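Local coordinates for protein 4-hydroxy-3-methylbut-2-enyl diphosphate reductase, apicoplast (PDB 4N7B) that reduces (E)-4-hydroxy-3-methylbut-2-enyl diphosphate to isopentenyl and dimethylallyl diphosphate at an iron-sulfur cluster, the last step of the apicoplast pathway to isoprenoid precursors, at residues Pro250-Ile258 and Gly272-Pro283; Asn219-Pro227 and Phe503-Ala513. All coordinates share one frame; numbering follows the deposited sequence.

In the fold
From the N terminus the chain first runs through strand 221-226, the inner half of contact 2, and then leaves that sheet for a long excursion. Within it, contact 1 closes a short loop: strand 252-255, helix 262-271 and strand 273-276 form a beta-alpha-beta unit at one margin of a four-stranded parallel sheet. The chain then builds a second four-stranded sheet and returns to the five-stranded one, where strand 506-511 finally lies down beside 221-226. Contact 2 thus closes a loop of 275 residues that contains contact 1 entirely. The two do not touch; their centres lie about 40 Å apart, on opposite sides of the chain's centre.

Contact 1: residues Pro250-Ile258 and Gly272-Pro283; sequences PPIYVKHKI and GAIFIEDLNDVP
Pro251 meets Gly272 and Ile274 at the start of a parallel strand pair, part of a right-handed beta-alpha-beta unit whose crossover is helix 262-271. After a cis peptide bond, Pro251 CB presses tightly on Ile274 CD1 at 3.3 Å. Ile252 opens the backbone ladder, its N bonding to Gly272 O and its O accepting from Ile274 N. Gly272 ends the helix in a Schellman motif, and its positive phi suits glycine. For Tyr253, chi1 of -71° puts CG anti to the carbonyl carbon, and from there the ring reaches Ile276, Val282 and Pro283; Ile276 CG2 meets its edge in plane, 3.7 Å from CD1. On the opposite face of the sheet, branched Val254 lies alongside Phe275, with CB 3.4 Å from CD2 of that ring. Lys255 is long enough to pass the strand end: NZ bonds to Glu277 O at 2.7 Å and forms a salt bridge with Glu277 OE1, 3.1 Å away. His256 NE2 bonds to His260, which probably binds the substrate, as in related enzymes. In the conformer modelled here, His256 ND1 donates to Glu277 OE2 at 2.6 Å, using that oxygen's syn lone pair, with OE2 23° out of the imidazole plane.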
loop_
_atom_site.group_PDB
_atom_site.type_symbol
_atom_site.label_atom_id
_atom_site.label_comp_id
_atom_site.label_asym_id
_atom_site.label_seq_id
_atom_site.Cartn_x
_atom_site.Cartn_y
_atom_site.Cartn_z
ATOM N N PRO A 250 -21.449 1.725 16.612
ATOM C CA PRO A 250 -20.833 0.412 16.415
ATOM C C PRO A 250 -21.913 -0.670 16.366
ATOM O O PRO A 250 -22.955 -0.501 16.988
ATOM C CB PRO A 250 -19.980 0.252 17.673
ATOM C CG PRO A 250 -19.563 1.658 18.020
ATOM C CD PRO A 250 -20.653 2.580 17.512
ATOM N N PRO A 251 -21.673 -1.761 15.630
ATOM C CA PRO A 251 -20.440 -1.997 14.875
ATOM C C PRO A 251 -20.426 -1.314 13.506
ATOM O O PRO A 251 -21.473 -1.139 12.877
ATOM C CB PRO A 251 -20.438 -3.513 14.703
ATOM C CG PRO A 251 -21.886 -3.871 14.630
ATOM C CD PRO A 251 -22.609 -2.893 15.522
ATOM N N ILE A 252 -19.235 -0.939 13.053
ATOM C CA ILE A 252 -19.050 -0.376 11.721
ATOM C C ILE A 252 -18.323 -1.389 10.856
ATOM O O ILE A 252 -17.198 -1.791 11.164
ATOM C CB ILE A 252 -18.234 0.924 11.767
ATOM C CG1 ILE A 252 -19.045 2.020 12.453
ATOM C CG2 ILE A 252 -17.825 1.355 10.365
ATOM C CD1 ILE A 252 -20.331 2.356 11.722
ATOM N N TYR A 253 -18.956 -1.788 9.762
ATOM C CA TYR A 253 -18.437 -2.874 8.947
ATOM C C TYR A 253 -17.474 -2.369 7.891
ATOM O O TYR A 253 -17.747 -1.389 7.204
ATOM C CB TYR A 253 -19.587 -3.650 8.312
ATOM C CG TYR A 253 -20.335 -4.462 9.335
ATOM C CD1 TYR A 253 -19.867 -5.709 9.730
ATOM C CD2 TYR A 253 -21.481 -3.969 9.942
ATOM C CE1 TYR A 253 -20.536 -6.455 10.679
ATOM C CE2 TYR A 253 -22.158 -4.711 10.897
ATOM C CZ TYR A 253 -21.680 -5.953 11.259
ATOM O OH TYR A 253 -22.339 -6.700 12.210
ATOM N N VAL A 254 -16.334 -3.041 7.784
ATOM C CA VAL A 254 -15.324 -2.674 6.806
ATOM C C VAL A 254 -15.001 -3.882 5.951
ATOM O O VAL A 254 -14.748 -4.965 6.468
ATOM C CB VAL A 254 -14.031 -2.214 7.485
ATOM C CG1 VAL A 254 -12.981 -1.875 6.443
ATOM C CG2 VAL A 254 -14.301 -1.029 8.399
ATOM N N LYS A 255 -15.016 -3.691 4.639
ATOM C CA LYS A 255 -14.716 -4.764 3.711
ATOM C C LYS A 255 -13.200 -4.867 3.523
ATOM O O LYS A 255 -12.568 -3.942 3.028
ATOM C CB LYS A 255 -15.429 -4.512 2.386
ATOM C CG LYS A 255 -14.978 -5.402 1.255
ATOM C CD LYS A 255 -15.204 -6.876 1.531
ATOM C CE LYS A 255 -14.767 -7.703 0.317
ATOM N NZ LYS A 255 -15.033 -9.169 0.448
ATOM N N HIS A 256 -12.671 -6.027 3.911
ATOM C CA HIS A 256 -11.239 -6.301 4.079
ATOM C C HIS A 256 -10.592 -5.379 5.102
ATOM O O HIS A 256 -11.159 -4.351 5.479
ATOM C CB HIS A 256 -10.455 -6.257 2.760
ATOM C CG HIS A 256 -9.110 -6.915 2.856
ATOM N ND1 HIS A 256 -8.956 -8.287 2.837
ATOM C CD2 HIS A 256 -7.866 -6.404 3.014
ATOM C CE1 HIS A 256 -7.677 -8.588 2.959
ATOM N NE2 HIS A 256 -6.995 -7.464 3.069
ATOM N N LYS A 257 -9.403 -5.762 5.555
ATOM C CA LYS A 257 -8.667 -4.961 6.518
ATOM C C LYS A 257 -8.435 -3.579 5.913
ATOM O O LYS A 257 -8.060 -3.446 4.756
ATOM C CB LYS A 257 -7.367 -5.654 6.903
ATOM C CG LYS A 257 -7.624 -6.944 7.673
ATOM C CD LYS A 257 -6.335 -7.601 8.122
ATOM C CE LYS A 257 -6.593 -8.720 9.137
ATOM N NZ LYS A 257 -7.042 -8.207 10.473
ATOM N N ILE A 258 -8.710 -2.549 6.694
ATOM C CA ILE A 258 -8.745 -1.185 6.177
ATOM C C ILE A 258 -7.387 -0.743 5.629
ATOM O O ILE A 258 -7.317 -0.037 4.628
ATOM C CB ILE A 258 -9.257 -0.231 7.269
ATOM C CG1 ILE A 258 -10.182 0.823 6.659
ATOM C CG2 ILE A 258 -8.112 0.337 8.070
ATOM C CD1 ILE A 258 -9.499 1.934 6.067
ATOM N N GLY A 272 -14.769 -0.550 17.785
ATOM C CA GLY A 272 -16.062 -1.025 17.314
ATOM C C GLY A 272 -16.144 -1.351 15.829
ATOM O O GLY A 272 -17.217 -1.681 15.318
ATOM N N ALA A 273 -15.024 -1.273 15.120
ATOM C CA ALA A 273 -15.027 -1.666 13.717
ATOM C C ALA A 273 -14.956 -3.188 13.594
ATOM O O ALA A 273 -14.412 -3.872 14.464
ATOM C CB ALA A 273 -13.872 -1.015 12.962
ATOM N N ILE A 274 -15.519 -3.710 12.512
ATOM C CA ILE A 274 -15.427 -5.129 12.214
ATOM C C ILE A 274 -15.062 -5.317 10.748
ATOM O O ILE A 274 -15.753 -4.820 9.849
ATOM C CB ILE A 274 -16.751 -5.854 12.514
ATOM C CG1 ILE A 274 -17.103 -5.718 14.000
ATOM C CG2 ILE A 274 -16.654 -7.323 12.123
ATOM C CD1 ILE A 274 -18.511 -6.166 14.341
ATOM N N PHE A 275 -13.971 -6.037 10.509
ATOM C CA PHE A 275 -13.496 -6.275 9.151
ATOM C C PHE A 275 -14.036 -7.601 8.644
ATOM O O PHE A 275 -13.853 -8.641 9.273
ATOM C CB PHE A 275 -11.967 -6.255 9.115
ATOM C CG PHE A 275 -11.380 -5.012 9.700
ATOM C CD1 PHE A 275 -10.840 -5.013 10.971
ATOM C CD2 PHE A 275 -11.415 -3.828 8.994
ATOM C CE1 PHE A 275 -10.316 -3.854 11.512
ATOM C CE2 PHE A 275 -10.903 -2.672 9.528
ATOM C CZ PHE A 275 -10.351 -2.681 10.790
ATOM N N ILE A 276 -14.708 -7.557 7.503
ATOM C CA ILE A 276 -15.404 -8.728 6.993
ATOM C C ILE A 276 -14.994 -9.008 5.561
ATOM O O ILE A 276 -14.445 -8.142 4.886
ATOM C CB ILE A 276 -16.936 -8.521 7.068
ATOM C CG1 ILE A 276 -17.379 -7.392 6.134
ATOM C CG2 ILE A 276 -17.351 -8.169 8.491
ATOM C CD1 ILE A 276 -17.648 -7.828 4.706
ATOM N N GLU A 277 -15.248 -10.227 5.104
ATOM C CA GLU A 277 -15.043 -10.580 3.705
ATOM C C GLU A 277 -16.361 -11.002 3.080
ATOM O O GLU A 277 -16.532 -10.941 1.864
ATOM C CB GLU A 277 -14.024 -11.714 3.570
ATOM C CG GLU A 277 -12.624 -11.357 4.024
ATOM C CD GLU A 277 -11.981 -10.278 3.178
ATOM O OE1 GLU A 277 -12.541 -9.918 2.116
ATOM O OE2 GLU A 277 -10.900 -9.783 3.579
ATOM N N ASP A 278 -17.293 -11.430 3.920
ATOM C CA ASP A 278 -18.583 -11.899 3.452
ATOM C C ASP A 278 -19.627 -10.834 3.756
ATOM O O ASP A 278 -19.935 -10.573 4.919
ATOM C CB ASP A 278 -18.942 -13.214 4.145
ATOM C CG ASP A 278 -20.093 -13.932 3.473
ATOM O OD1 ASP A 278 -21.074 -13.261 3.084
ATOM O OD2 ASP A 278 -20.015 -15.172 3.335
ATOM N N LEU A 279 -20.167 -10.220 2.708
ATOM C CA LEU A 279 -21.135 -9.138 2.875
ATOM C C LEU A 279 -22.443 -9.575 3.540
ATOM O O LEU A 279 -23.233 -8.731 3.956
ATOM C CB LEU A 279 -21.424 -8.471 1.533
ATOM C CG LEU A 279 -20.552 -7.243 1.274
ATOM C CD1 LEU A 279 -19.098 -7.670 1.055
ATOM C CD2 LEU A 279 -21.086 -6.435 0.097
ATOM N N ASN A 280 -22.668 -10.881 3.647
ATOM C CA ASN A 280 -23.819 -11.390 4.389
ATOM C C ASN A 280 -23.655 -11.182 5.882
ATOM O O ASN A 280 -24.632 -11.210 6.635
ATOM C CB ASN A 280 -24.033 -12.876 4.121
ATOM C CG ASN A 280 -24.656 -13.135 2.774
ATOM O OD1 ASN A 280 -25.265 -12.243 2.177
ATOM N ND2 ASN A 280 -24.517 -14.363 2.287
ATOM N N ASP A 281 -22.408 -10.984 6.304
ATOM C CA ASP A 281 -22.107 -10.679 7.693
ATOM C C ASP A 281 -22.508 -9.242 7.973
ATOM O O ASP A 281 -22.425 -8.778 9.109
ATOM C CB ASP A 281 -20.616 -10.871 7.981
ATOM C CG ASP A 281 -20.191 -12.325 7.922
ATOM O OD1 ASP A 281 -21.026 -13.178 7.546
ATOM O OD2 ASP A 281 -19.018 -12.613 8.246
ATOM N N VAL A 282 -22.946 -8.540 6.930
ATOM C CA VAL A 282 -23.393 -7.161 7.071
ATOM C C VAL A 282 -24.909 -7.038 6.960
ATOM O O VAL A 282 -25.491 -7.373 5.930
ATOM C CB VAL A 282 -22.759 -6.249 6.013
ATOM C CG1 VAL A 282 -23.265 -4.818 6.192
ATOM C CG2 VAL A 282 -21.238 -6.307 6.107
ATOM N N PRO A 283 -25.552 -6.558 8.033
ATOM C CA PRO A 283 -26.980 -6.231 8.020
ATOM C C PRO A 283 -27.325 -5.281 6.880
ATOM O O PRO A 283 -26.587 -4.324 6.631
ATOM C CB PRO A 283 -27.184 -5.523 9.361
ATOM C CG PRO A 283 -26.118 -6.068 10.251
ATOM C CD PRO A 283 -24.942 -6.347 9.357
#

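Contact 2: residues Asn219-Pro227 and Phe503-Ala513; sequences NKILYLINP and FNYTLQNFDGA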
loop_
_atom_site.group_PDB
_atom_site.type_symbol
_atom_site.label_atom_id
_atom_site.label_comp_id
_atom_site.label_asym_id
_atom_site.label_seq_id
_atom_site.Cartn_x
_atom_site.Cartn_y
_atom_site.Cartn_z
ATOM N N ASN A 219 32.098 3.735 15.222
ATOM C CA ASN A 219 31.059 4.755 15.263
ATOM C C ASN A 219 29.690 4.182 14.978
ATOM O O ASN A 219 29.425 3.710 13.874
ATOM C CB ASN A 219 31.366 5.829 14.242
ATOM C CG ASN A 219 31.180 7.189 14.790
ATOM O OD1 ASN A 219 31.957 7.633 15.633
ATOM N ND2 ASN A 219 30.147 7.879 14.326
ATOM N N LYS A 220 28.818 4.207 15.976
ATOM C CA LYS A 220 27.486 3.643 15.817
ATOM C C LYS A 220 26.491 4.729 15.437
ATOM O O LYS A 220 26.404 5.760 16.107
ATOM C CB LYS A 220 27.073 2.938 17.102
ATOM C CG LYS A 220 28.075 1.856 17.504
ATOM C CD LYS A 220 27.658 1.133 18.757
ATOM C CE LYS A 220 26.507 0.196 18.484
ATOM N NZ LYS A 220 26.154 -0.620 19.688
ATOM N N ILE A 221 25.746 4.506 14.361
ATOM C CA ILE A 221 24.787 5.497 13.904
ATOM C C ILE A 221 23.470 4.878 13.491
ATOM O O ILE A 221 23.434 3.861 12.784
ATOM C CB ILE A 221 25.305 6.256 12.691
ATOM C CG1 ILE A 221 26.606 6.966 13.023
ATOM C CG2 ILE A 221 24.255 7.269 12.216
ATOM C CD1 ILE A 221 27.234 7.605 11.807
ATOM N N LEU A 222 22.383 5.503 13.927
ATOM C CA LEU A 222 21.051 5.139 13.464
ATOM C C LEU A 222 20.523 6.226 12.545
ATOM O O LEU A 222 20.316 7.383 12.953
ATOM C CB LEU A 222 20.114 4.934 14.649
ATOM C CG LEU A 222 18.659 4.668 14.283
ATOM C CD1 LEU A 222 18.490 3.274 13.768
ATOM C CD2 LEU A 222 17.777 4.893 15.490
ATOM N N TYR A 223 20.339 5.871 11.284
ATOM C CA TYR A 223 19.799 6.800 10.318
ATOM C C TYR A 223 18.297 6.635 10.307
ATOM O O TYR A 223 17.773 5.628 9.820
ATOM C CB TYR A 223 20.356 6.513 8.939
ATOM C CG TYR A 223 21.826 6.814 8.769
ATOM C CD1 TYR A 223 22.261 8.110 8.564
ATOM C CD2 TYR A 223 22.778 5.792 8.776
ATOM C CE1 TYR A 223 23.598 8.400 8.388
ATOM C CE2 TYR A 223 24.123 6.073 8.599
ATOM C CZ TYR A 223 24.520 7.386 8.407
ATOM O OH TYR A 223 25.839 7.694 8.233
ATOM N N LEU A 224 17.612 7.605 10.883
ATOM C CA LEU A 224 16.167 7.636 10.875
ATOM C C LEU A 224 15.731 8.332 9.598
ATOM O O LEU A 224 16.034 9.510 9.356
ATOM C CB LEU A 224 15.627 8.375 12.099
ATOM C CG LEU A 224 14.105 8.530 12.157
ATOM C CD1 LEU A 224 13.424 7.154 12.231
ATOM C CD2 LEU A 224 13.724 9.394 13.367
ATOM N N ILE A 225 15.025 7.586 8.769
ATOM C CA ILE A 225 14.774 8.006 7.404
ATOM C C ILE A 225 13.426 8.686 7.246
ATOM O O ILE A 225 12.428 8.282 7.847
ATOM C CB ILE A 225 14.828 6.807 6.462
ATOM C CG1 ILE A 225 16.236 6.215 6.480
ATOM C CG2 ILE A 225 14.479 7.226 5.063
ATOM C CD1 ILE A 225 16.359 4.843 5.859
ATOM N N ASN A 226 13.414 9.694 6.389
ATOM C CA ASN A 226 12.209 10.387 6.021
ATOM C C ASN A 226 12.327 10.579 4.519
ATOM O O ASN A 226 13.397 10.904 4.015
ATOM C CB ASN A 226 12.176 11.748 6.766
ATOM C CG ASN A 226 10.826 12.394 6.741
ATOM O OD1 ASN A 226 9.837 11.814 7.212
ATOM N ND2 ASN A 226 10.764 13.626 6.213
ATOM N N PRO A 227 11.242 10.379 3.779
ATOM C CA PRO A 227 9.922 9.957 4.243
ATOM C C PRO A 227 9.813 8.483 4.603
ATOM O O PRO A 227 10.566 7.635 4.103
ATOM C CB PRO A 227 9.022 10.262 3.042
ATOM C CG PRO A 227 9.917 10.158 1.881
ATOM C CD PRO A 227 11.248 10.687 2.342
ATOM N N PHE A 503 22.579 0.076 23.749
ATOM C CA PHE A 503 22.961 0.036 22.339
ATOM C C PHE A 503 23.661 1.303 21.881
ATOM O O PHE A 503 24.684 1.238 21.205
ATOM C CB PHE A 503 21.728 -0.259 21.492
ATOM C CG PHE A 503 21.101 -1.587 21.821
ATOM C CD1 PHE A 503 21.779 -2.765 21.560
ATOM C CD2 PHE A 503 19.869 -1.655 22.443
ATOM C CE1 PHE A 503 21.227 -3.987 21.889
ATOM C CE2 PHE A 503 19.314 -2.883 22.776
ATOM C CZ PHE A 503 19.994 -4.044 22.494
ATOM N N ASN A 504 23.118 2.451 22.267
ATOM C CA ASN A 504 23.777 3.732 22.059
ATOM C C ASN A 504 24.163 4.035 20.614
ATOM O O ASN A 504 25.228 4.591 20.369
ATOM C CB ASN A 504 25.010 3.838 22.947
ATOM C CG ASN A 504 24.665 3.827 24.412
ATOM O OD1 ASN A 504 23.771 4.552 24.858
ATOM N ND2 ASN A 504 25.374 3.006 25.180
ATOM N N TYR A 505 23.295 3.693 19.664
ATOM C CA TYR A 505 23.462 4.178 18.307
ATOM C C TYR A 505 23.218 5.687 18.325
ATOM O O TYR A 505 22.233 6.149 18.899
ATOM C CB TYR A 505 22.481 3.491 17.347
ATOM C CG TYR A 505 22.810 2.010 17.082
ATOM C CD1 TYR A 505 22.289 0.997 17.885
ATOM C CD2 TYR A 505 23.647 1.645 16.047
ATOM C CE1 TYR A 505 22.606 -0.350 17.665
ATOM C CE2 TYR A 505 23.972 0.294 15.818
ATOM C CZ TYR A 505 23.445 -0.692 16.624
ATOM O OH TYR A 505 23.759 -2.020 16.389
ATOM N N THR A 506 24.100 6.455 17.694
ATOM C CA THR A 506 23.910 7.906 17.630
ATOM C C THR A 506 22.846 8.220 16.586
ATOM O O THR A 506 22.917 7.757 15.450
ATOM C CB THR A 506 25.203 8.659 17.270
ATOM O OG1 THR A 506 26.161 8.491 18.314
ATOM C CG2 THR A 506 24.914 10.161 17.102
ATOM N N LEU A 507 21.853 9.004 16.975
ATOM C CA LEU A 507 20.745 9.307 16.089
ATOM C C LEU A 507 21.121 10.363 15.041
ATOM O O LEU A 507 21.655 11.432 15.369
ATOM C CB LEU A 507 19.548 9.780 16.910
ATOM C CG LEU A 507 18.276 10.128 16.146
ATOM C CD1 LEU A 507 17.826 8.968 15.294
ATOM C CD2 LEU A 507 17.197 10.504 17.131
ATOM N N GLN A 508 20.850 10.041 13.781
ATOM C CA GLN A 508 20.965 10.998 12.698
ATOM C C GLN A 508 19.735 10.902 11.807
ATOM O O GLN A 508 19.176 9.828 11.619
ATOM C CB GLN A 508 22.235 10.759 11.888
ATOM C CG GLN A 508 23.506 11.178 12.614
ATOM C CD GLN A 508 23.484 12.641 13.038
ATOM O OE1 GLN A 508 23.480 13.539 12.197
ATOM N NE2 GLN A 508 23.458 12.884 14.344
ATOM N N ASN A 509 19.301 12.036 11.274
ATOM C CA ASN A 509 18.201 12.029 10.322
ATOM C C ASN A 509 18.746 11.869 8.926
ATOM O O ASN A 509 19.757 12.468 8.574
ATOM C CB ASN A 509 17.406 13.326 10.384
ATOM C CG ASN A 509 16.651 13.473 11.686
ATOM O OD1 ASN A 509 15.560 12.925 11.858
ATOM N ND2 ASN A 509 17.237 14.198 12.616
ATOM N N PHE A 510 18.068 11.073 8.123
ATOM C CA PHE A 510 18.355 11.052 6.707
ATOM C C PHE A 510 17.111 11.429 5.907
ATOM O O PHE A 510 16.077 10.759 5.989
ATOM C CB PHE A 510 18.861 9.694 6.227
ATOM C CG PHE A 510 19.163 9.705 4.767
ATOM C CD1 PHE A 510 20.344 10.280 4.302
ATOM C CD2 PHE A 510 18.222 9.270 3.850
ATOM C CE1 PHE A 510 20.607 10.349 2.953
ATOM C CE2 PHE A 510 18.469 9.347 2.500
ATOM C CZ PHE A 510 19.664 9.881 2.043
ATOM N N ASP A 511 17.226 12.483 5.107
ATOM C CA ASP A 511 16.112 12.967 4.300
ATOM C C ASP A 511 16.270 12.656 2.827
ATOM O O ASP A 511 17.216 13.110 2.201
ATOM C CB ASP A 511 16.009 14.480 4.425
ATOM C CG ASP A 511 15.251 14.909 5.653
ATOM O OD1 ASP A 511 15.889 15.112 6.717
ATOM O OD2 ASP A 511 14.011 15.048 5.545
ATOM N N GLY A 512 15.332 11.893 2.275
ATOM C CA GLY A 512 15.159 11.834 0.836
ATOM C C GLY A 512 14.514 13.154 0.429
ATOM O O GLY A 512 14.475 14.116 1.229
ATOM N N ALA A 513 13.999 13.221 -0.798
ATOM C CA ALA A 513 13.391 14.458 -1.285
ATOM C C ALA A 513 12.184 14.741 -0.425
ATOM O O ALA A 513 11.575 13.815 0.119
ATOM C CB ALA A 513 12.978 14.335 -2.743
HETATM O O HOH W 1 24.505 -2.774 19.175
HETATM O O HOH W 2 14.325 11.480 9.647
#
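Lys220 lies across the ring of Tyr505 where two parallel strands, 221-226 and 506-511, begin to pair in the five-stranded parallel sheet; 506-511 is one of its two edge strands. From the backbone the lysine chain can be followed outward. CB sits 3.8 Å from Tyr505 CD2, and CG leaves anti to the carbonyl carbon (chi1 -57°). CD passes Phe503 O, and a bend at chi3 (74°) carries the chain over the ring. CE makes a CH-pi contact with one face, lying 3.6 Å above its plane and offset toward the rim. At the tip, NZ adds a cation-pi interaction, 4.3 Å from the Tyr505 ring centroid, and donates to Phe503 O in the carbonyl plane, on a lone pair. A water accepts from NZ and donates to Tyr505 OH, which also bonds to Val475 O. Lysine suits this place because its CE can lie on the ring face while the ammonium reaches the polar atoms beyond.

Seven backbone hydrogen bonds join the strands, the first from Thr506 N to Lys220 O and the last from Gly512 N to Asn226 O. Leu222 and Leu224 point to one side of the sheet, against helix 488-499. Leu507 CD1 touches both, 3.9 Å from Leu224 CB and 4.1 Å from Leu222 CD2, so branched aliphatic side chains pack together here, while Asn226, Asn509 and Asp511 lie farther along the same side. The opposite side carries Tyr223, Ile225 and Phe510, the last two resting on helix 414-427, where large apolar groups suit the strand-helix interface. Ile221 CG2 lies over the centre of the Tyr223 ring. Pro227 follows a cis peptide bond, its side chain about 9 Å from that of the cluster ligand Cys231. In the middle of the strand pair, Leu224 O takes a bond from Phe510 N and another from a water, 2.6 Å away, which also donates to Asn509 OD1.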